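Local coordinates for protein fibrinogen alpha subunit (Gallus gallus, PDB 1M1J) that is probably cleaved by thrombin and then polymerises with the fibrinogen beta and gamma chains into the insoluble fibrin matrix of blood clots, at residues E143-M148 and N181-L186. Numbering follows the deposited sequence.
Sequences EQVVEM and NIQKHL
The backbones come closest at V145 of helix 82-160 and Q183 of helix 178-191, whose CA atoms are 7.9 Å apart, and the two helices run antiparallel at this level. The contact is small, burying 122 Å² in all, and one residue supplies most of the first helix's share. The side chain of V145 sets out toward helix 178-191. Its methyl CG2 meets methyl CG2 of I182 at 4.0 Å, a van der Waals touch between branches that cross obliquely. The two methyls come from different rotamer positions: in V145 CG2 lies anti to the carbonyl carbon, whereas in I182 it lies anti to the backbone N, with CG1 set at chi1 -65°. The longer CG1-CD1 arm of I182 therefore leads away from V145, and I182 also packs on a polar side chain of another chain. Beta-branched residues suit these places because they offer a short, stiff apolar surface close to the helix backbone.

Q183 is less buried; from the flank of its helix it brings its amide end round toward the CG1 side of V145, a reasonable place for a long side chain with apolar methylenes and a polar tip. One turn further on, CD2 of L186 comes to 4.6 Å from CG2 of V145. Its leucine branches fit mainly earlier along helix 82-160, touching Q138, I141 and Q142, while Y179 at the other end reaches V145 and M148. Y179, I182 and L186 thus follow one another at spacings of three and four, matched by I141, V145 and M148. Such an apolar stripe is characteristic of coiled coils, and here it lies where the folded-back alpha chain adds a fourth, antiparallel helix to the three-chain fibrinogen coiled coil.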
loop_
_atom_site.group_PDB
_atom_site.type_symbol
_atom_site.label_atom_id
_atom_site.label_comp_id
_atom_site.label_asym_id
_atom_site.label_seq_id
_atom_site.Cartn_x
_atom_site.Cartn_y
_atom_site.Cartn_z
ATOM N N GLU D 143 44.399 17.715 -126.976
ATOM C CA GLU D 143 43.821 17.853 -128.297
ATOM C C GLU D 143 44.811 18.551 -129.216
ATOM O O GLU D 143 44.798 18.345 -130.431
ATOM C CB GLU D 143 42.476 18.590 -128.246
ATOM C CG GLU D 143 42.498 20.015 -127.748
ATOM C CD GLU D 143 41.087 20.590 -127.618
ATOM O OE1 GLU D 143 40.389 20.690 -128.649
ATOM O OE2 GLU D 143 40.670 20.933 -126.487
ATOM N N GLN D 144 45.686 19.364 -128.633
ATOM C CA GLN D 144 46.706 20.047 -129.420
ATOM C C GLN D 144 47.715 18.996 -129.889
ATOM O O GLN D 144 48.183 19.038 -131.024
ATOM C CB GLN D 144 47.405 21.126 -128.586
ATOM C CG GLN D 144 48.558 21.813 -129.310
ATOM C CD GLN D 144 49.044 23.053 -128.593
ATOM O OE1 GLN D 144 48.317 24.051 -128.486
ATOM N NE2 GLN D 144 50.276 23.002 -128.088
ATOM N N VAL D 145 48.041 18.044 -129.019
ATOM C CA VAL D 145 48.974 16.988 -129.391
ATOM C C VAL D 145 48.378 16.153 -130.523
ATOM O O VAL D 145 49.100 15.474 -131.249
ATOM C CB VAL D 145 49.298 16.064 -128.198
ATOM C CG1 VAL D 145 50.083 14.855 -128.670
ATOM C CG2 VAL D 145 50.118 16.815 -127.164
ATOM N N VAL D 146 47.059 16.201 -130.676
ATOM C CA VAL D 146 46.398 15.450 -131.743
ATOM C C VAL D 146 46.504 16.210 -133.062
ATOM O O VAL D 146 46.909 15.650 -134.080
ATOM C CB VAL D 146 44.893 15.192 -131.413
ATOM C CG1 VAL D 146 44.106 14.852 -132.686
ATOM C CG2 VAL D 146 44.779 14.040 -130.431
ATOM N N GLU D 147 46.133 17.484 -133.030
ATOM C CA GLU D 147 46.180 18.334 -134.209
ATOM C C GLU D 147 47.608 18.467 -134.717
ATOM O O GLU D 147 47.843 18.514 -135.922
ATOM C CB GLU D 147 45.635 19.718 -133.872
ATOM C CG GLU D 147 45.575 20.677 -135.047
ATOM C CD GLU D 147 44.985 22.018 -134.650
ATOM O OE1 GLU D 147 44.749 22.868 -135.536
ATOM O OE2 GLU D 147 44.755 22.222 -133.439
ATOM N N MET D 148 48.552 18.518 -133.782
ATOM C CA MET D 148 49.962 18.665 -134.104
ATOM C C MET D 148 50.518 17.438 -134.818
ATOM O O MET D 148 51.141 17.564 -135.868
ATOM C CB MET D 148 50.762 18.928 -132.826
ATOM C CG MET D 148 52.122 19.566 -133.048
ATOM S SD MET D 148 52.039 21.292 -133.572
ATOM C CE MET D 148 51.939 21.096 -135.307
ATOM N N ASN D 181 56.433 9.937 -126.876
ATOM C CA ASN D 181 57.140 10.270 -125.650
ATOM C C ASN D 181 56.351 11.374 -124.943
ATOM O O ASN D 181 56.294 11.437 -123.713
ATOM C CB ASN D 181 58.555 10.742 -125.976
ATOM C CG ASN D 181 59.443 10.807 -124.752
ATOM O OD1 ASN D 181 60.651 11.005 -124.859
ATOM N ND2 ASN D 181 58.846 10.639 -123.576
ATOM N N ILE D 182 55.738 12.248 -125.735
ATOM C CA ILE D 182 54.928 13.323 -125.185
ATOM C C ILE D 182 53.690 12.684 -124.592
ATOM O O ILE D 182 53.313 12.971 -123.458
ATOM C CB ILE D 182 54.463 14.305 -126.271
ATOM C CG1 ILE D 182 55.664 15.021 -126.879
ATOM C CG2 ILE D 182 53.470 15.289 -125.687
ATOM C CD1 ILE D 182 56.569 15.646 -125.852
ATOM N N GLN D 183 53.061 11.810 -125.373
ATOM C CA GLN D 183 51.855 11.125 -124.934
ATOM C C GLN D 183 52.148 10.294 -123.693
ATOM O O GLN D 183 51.245 9.960 -122.926
ATOM C CB GLN D 183 51.314 10.231 -126.048
ATOM C CG GLN D 183 49.902 9.735 -125.790
ATOM C CD GLN D 183 48.893 10.870 -125.648
ATOM O OE1 GLN D 183 48.500 11.508 -126.634
ATOM N NE2 GLN D 183 48.474 11.132 -124.411
ATOM N N LYS D 184 53.418 9.965 -123.495
ATOM C CA LYS D 184 53.810 9.197 -122.331
ATOM C C LYS D 184 53.589 10.090 -121.109
ATOM O O LYS D 184 53.052 9.647 -120.093
ATOM C CB LYS D 184 55.279 8.798 -122.438
ATOM C CG LYS D 184 55.657 7.583 -121.612
ATOM C CD LYS D 184 57.091 7.149 -121.897
ATOM C CE LYS D 184 57.335 6.934 -123.392
ATOM N NZ LYS D 184 56.356 5.989 -124.006
ATOM N N HIS D 185 53.994 11.353 -121.219
ATOM C CA HIS D 185 53.825 12.311 -120.130
ATOM C C HIS D 185 52.359 12.625 -119.854
ATOM O O HIS D 185 51.927 12.592 -118.708
ATOM C CB HIS D 185 54.557 13.616 -120.437
ATOM C CG HIS D 185 56.045 13.520 -120.321
ATOM N ND1 HIS D 185 56.670 12.958 -119.229
ATOM C CD2 HIS D 185 57.032 13.946 -121.143
ATOM C CE1 HIS D 185 57.978 13.043 -119.382
ATOM N NE2 HIS D 185 58.225 13.640 -120.534
ATOM N N LEU D 186 51.599 12.942 -120.900
ATOM C CA LEU D 186 50.182 13.260 -120.738
ATOM C C LEU D 186 49.457 12.213 -119.898
ATOM O O LEU D 186 48.636 12.554 -119.043
ATOM C CB LEU D 186 49.491 13.377 -122.100
ATOM C CG LEU D 186 49.646 14.673 -122.893
ATOM C CD1 LEU D 186 48.977 15.827 -122.165
ATOM C CD2 LEU D 186 51.113 14.947 -123.097
#